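Local atomic coordinates of levoglucosan dehydrogenase (Pseudarthrobacter phenanthrenivorans, PDB entry 6A3F), a protein that catalyses the NAD(+)-dependent oxidation of the anhydrosugar levoglucosan to 3-dehydrolevoglucosan, with high specificity for both substrate and cofactor. Residues L207-R219 / D382-V394. Residues are numbered along the deposited sequence; the frame is centred on the assembly and turned at random.
Sequences LGDIATHVIDMAR and DGYQVALIDDAIV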
# COMPACT_ATOMS: atom_id res chain seq x y z
N LEU B 207 11.07 -25.35 -6.40
CA LEU B 207 10.63 -26.18 -5.29
C LEU B 207 11.66 -26.20 -4.15
O LEU B 207 11.34 -25.80 -3.04
CB LEU B 207 10.33 -27.59 -5.82
CG LEU B 207 9.97 -28.59 -4.75
CD1 LEU B 207 8.74 -28.15 -3.96
CD2 LEU B 207 9.76 -29.97 -5.35
N GLY B 208 12.89 -26.74 -4.38
CA GLY B 208 13.86 -26.85 -3.31
C GLY B 208 14.44 -25.52 -2.85
O GLY B 208 14.88 -25.38 -1.70
N ASP B 209 14.60 -24.59 -3.78
CA ASP B 209 15.29 -23.35 -3.51
C ASP B 209 14.40 -22.35 -2.73
O ASP B 209 14.89 -21.70 -1.77
CB ASP B 209 15.75 -22.69 -4.81
CG ASP B 209 16.70 -21.54 -4.60
OD1 ASP B 209 17.41 -21.54 -3.59
OD2 ASP B 209 16.76 -20.65 -5.48
N ILE B 210 13.14 -22.22 -3.14
CA ILE B 210 12.31 -21.13 -2.56
C ILE B 210 11.00 -21.68 -2.00
O ILE B 210 10.54 -21.21 -0.96
CB ILE B 210 12.12 -19.95 -3.51
CG1 ILE B 210 11.62 -20.36 -4.89
CG2 ILE B 210 13.40 -19.12 -3.55
CD1 ILE B 210 11.27 -19.20 -5.82
N ALA B 211 10.40 -22.70 -2.59
CA ALA B 211 9.18 -23.19 -1.94
C ALA B 211 9.46 -23.77 -0.55
O ALA B 211 8.58 -23.70 0.31
CB ALA B 211 8.49 -24.19 -2.83
N THR B 212 10.64 -24.35 -0.32
CA THR B 212 10.95 -24.93 1.00
C THR B 212 10.86 -23.86 2.09
O THR B 212 10.48 -24.19 3.22
CB THR B 212 12.32 -25.62 0.99
OG1 THR B 212 13.24 -24.65 0.51
CG2 THR B 212 12.36 -26.86 0.09
N HIS B 213 11.23 -22.61 1.79
CA HIS B 213 11.09 -21.52 2.79
C HIS B 213 9.62 -21.35 3.20
O HIS B 213 9.27 -21.18 4.40
CB HIS B 213 11.66 -20.20 2.23
CG HIS B 213 13.14 -20.13 2.16
ND1 HIS B 213 13.91 -20.25 3.26
CD2 HIS B 213 13.99 -19.87 1.11
CE1 HIS B 213 15.19 -20.11 2.91
NE2 HIS B 213 15.27 -19.88 1.59
N VAL B 214 8.74 -21.41 2.21
CA VAL B 214 7.30 -21.26 2.44
C VAL B 214 6.75 -22.48 3.16
O VAL B 214 5.89 -22.35 4.04
CB VAL B 214 6.53 -20.98 1.14
CG1 VAL B 214 5.03 -20.79 1.39
CG2 VAL B 214 7.11 -19.74 0.47
N ILE B 215 7.19 -23.68 2.76
CA ILE B 215 6.76 -24.92 3.42
C ILE B 215 7.15 -24.90 4.90
O ILE B 215 6.32 -25.24 5.75
CB ILE B 215 7.31 -26.16 2.67
CG1 ILE B 215 6.66 -26.24 1.29
CG2 ILE B 215 7.14 -27.43 3.45
CD1 ILE B 215 7.38 -27.18 0.36
N ASP B 216 8.36 -24.41 5.21
CA ASP B 216 8.80 -24.30 6.60
C ASP B 216 7.86 -23.38 7.37
O ASP B 216 7.40 -23.71 8.51
CB ASP B 216 10.26 -23.81 6.76
CG ASP B 216 10.61 -23.59 8.22
OD1 ASP B 216 10.80 -24.59 8.98
OD2 ASP B 216 10.61 -22.41 8.67
N MET B 217 7.49 -22.25 6.74
CA MET B 217 6.50 -21.35 7.38
C MET B 217 5.15 -22.03 7.60
O MET B 217 4.55 -21.78 8.61
CB MET B 217 6.28 -20.07 6.57
CG MET B 217 7.42 -19.15 6.69
SD MET B 217 7.14 -17.52 5.85
CE MET B 217 8.84 -16.95 5.92
N ALA B 218 4.67 -22.81 6.64
CA ALA B 218 3.40 -23.51 6.79
C ALA B 218 3.48 -24.50 7.96
O ALA B 218 2.54 -24.59 8.75
CB ALA B 218 3.03 -24.20 5.53
N ARG B 219 4.61 -25.20 8.09
CA ARG B 219 4.75 -26.17 9.19
C ARG B 219 4.79 -25.42 10.53
O ARG B 219 4.21 -25.86 11.53
CB ARG B 219 5.98 -27.03 8.96
CG ARG B 219 5.82 -28.07 7.86
CD ARG B 219 7.07 -28.97 7.83
NE ARG B 219 7.15 -29.81 9.01
CZ ARG B 219 7.99 -29.67 10.03
NH1 ARG B 219 8.93 -28.73 10.04
NH2 ARG B 219 7.88 -30.48 11.07
N ASP B 382 13.21 -31.23 10.95
CA ASP B 382 12.38 -30.33 10.14
C ASP B 382 12.87 -30.33 8.68
O ASP B 382 12.05 -30.28 7.74
CB ASP B 382 12.39 -28.92 10.76
CG ASP B 382 11.83 -28.90 12.18
OD1 ASP B 382 10.57 -28.89 12.36
OD2 ASP B 382 12.66 -28.95 13.15
N GLY B 383 14.19 -30.33 8.50
CA GLY B 383 14.79 -30.34 7.17
C GLY B 383 14.40 -31.58 6.39
O GLY B 383 14.04 -31.52 5.22
N TYR B 384 14.42 -32.69 7.08
CA TYR B 384 14.05 -33.95 6.48
C TYR B 384 12.54 -34.02 6.19
O TYR B 384 12.18 -34.48 5.11
CB TYR B 384 14.55 -35.08 7.39
CG TYR B 384 14.15 -36.47 6.96
CD1 TYR B 384 14.11 -36.83 5.62
CD2 TYR B 384 13.84 -37.44 7.91
CE1 TYR B 384 13.73 -38.11 5.23
CE2 TYR B 384 13.43 -38.71 7.53
CZ TYR B 384 13.41 -39.06 6.18
OH TYR B 384 13.02 -40.32 5.83
N GLN B 385 11.67 -33.52 7.09
CA GLN B 385 10.24 -33.49 6.85
C GLN B 385 9.93 -32.64 5.61
O GLN B 385 9.06 -32.98 4.81
CB GLN B 385 9.47 -32.95 8.07
CG GLN B 385 7.96 -33.00 7.88
CD GLN B 385 7.43 -34.41 7.72
OE1 GLN B 385 7.31 -35.14 8.70
NE2 GLN B 385 7.12 -34.81 6.50
N VAL B 386 10.64 -31.53 5.43
CA VAL B 386 10.45 -30.73 4.24
C VAL B 386 10.90 -31.53 3.00
O VAL B 386 10.22 -31.52 1.96
CB VAL B 386 11.18 -29.37 4.36
CG1 VAL B 386 11.21 -28.62 3.03
CG2 VAL B 386 10.53 -28.54 5.45
N ALA B 387 12.04 -32.21 3.10
CA ALA B 387 12.49 -33.04 1.94
C ALA B 387 11.44 -34.09 1.57
O ALA B 387 11.25 -34.38 0.35
CB ALA B 387 13.83 -33.67 2.24
N LEU B 388 10.75 -34.64 2.57
CA LEU B 388 9.69 -35.66 2.37
C LEU B 388 8.49 -34.99 1.70
O LEU B 388 7.88 -35.57 0.80
CB LEU B 388 9.25 -36.33 3.68
CG LEU B 388 10.26 -37.30 4.32
CD1 LEU B 388 9.76 -37.75 5.68
CD2 LEU B 388 10.52 -38.50 3.41
N ILE B 389 8.23 -33.72 2.07
CA ILE B 389 7.14 -33.00 1.43
C ILE B 389 7.50 -32.74 -0.03
O ILE B 389 6.67 -32.93 -0.88
CB ILE B 389 6.83 -31.68 2.15
CG1 ILE B 389 6.14 -31.94 3.49
CG2 ILE B 389 6.03 -30.79 1.25
CD1 ILE B 389 6.29 -30.79 4.47
N ASP B 390 8.75 -32.33 -0.27
CA ASP B 390 9.22 -32.09 -1.64
C ASP B 390 9.10 -33.35 -2.50
O ASP B 390 8.66 -33.30 -3.65
CB ASP B 390 10.67 -31.64 -1.65
CG ASP B 390 10.86 -30.17 -1.27
OD1 ASP B 390 9.88 -29.55 -0.80
OD2 ASP B 390 12.02 -29.66 -1.47
N ASP B 391 9.53 -34.48 -1.95
CA ASP B 391 9.43 -35.74 -2.74
C ASP B 391 7.98 -36.07 -3.10
O ASP B 391 7.71 -36.52 -4.22
CB ASP B 391 10.04 -36.91 -1.97
CG ASP B 391 11.56 -36.88 -2.01
OD1 ASP B 391 12.16 -36.13 -2.82
OD2 ASP B 391 12.13 -37.66 -1.27
N ALA B 392 7.06 -35.80 -2.18
CA ALA B 392 5.64 -36.02 -2.40
C ALA B 392 5.09 -35.08 -3.47
O ALA B 392 4.27 -35.47 -4.30
CB ALA B 392 4.87 -35.91 -1.11
N ILE B 393 5.56 -33.85 -3.50
CA ILE B 393 5.12 -32.89 -4.49
C ILE B 393 5.54 -33.34 -5.89
O ILE B 393 4.78 -33.31 -6.85
CB ILE B 393 5.65 -31.49 -4.09
CG1 ILE B 393 4.85 -30.94 -2.91
CG2 ILE B 393 5.65 -30.60 -5.31
CD1 ILE B 393 5.38 -29.63 -2.34
N VAL B 394 6.77 -33.80 -6.00
CA VAL B 394 7.31 -34.26 -7.31
C VAL B 394 6.55 -35.50 -7.80
O VAL B 394 6.13 -35.56 -8.93
CB VAL B 394 8.82 -34.53 -7.19
CG1 VAL B 394 9.37 -35.15 -8.48
CG2 VAL B 394 9.62 -33.28 -6.85
O HOH W 1 9.38 -30.88 13.88
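R219 and D382 join the two helices by a salt bridge: NH1 of R219 donates to OD1 of D382 over 2.8 Å with an N-H...O angle of 167°. OD1 accepts through its anti lone pair and lies in the guanidinium plane, although guanidinium and carboxylate are turned 51° apart. NH2 adds a weak bond to the same OD1, and a water bridges these two atoms. CB of Q385 sits over one guanidinium face, toward its rim, while CG comes 3.5 Å from NE of R219. Next along, I215 enters as a knob among V386, I389, D390 and I393; with CG2 anti to its backbone N, this branch meets CD1 of I389 at 3.6 Å. D390 is the reciprocal knob, set among L207, G208, T212 and I215, with OD2 3.2 Å from the methyl CG2 of T212. L207 splits its branches, CD1 passing beside OD1 of D390 and CD2 reaching CG2 of V394 at 3.6 Å. The knobs interlock although the axes are steeply crossed, 10.3 Å apart at 116°. Helix 206-221 belongs to the substrate-binding alpha/beta domain of the Gfo/Idh/MocA fold; helix 380-399 packs against it, and both touch strand 225-233, I215 on F225 and I393 on A230. In the second shell, OG1 of T212 bonds O of G208 at 2.8 Å, E224 takes NH2 of R219, and S379 N holds OD2 of D382. D209 and H213, which bind levoglucosan, leave helix 206-221 with their CB atoms directed away from helix 380-399.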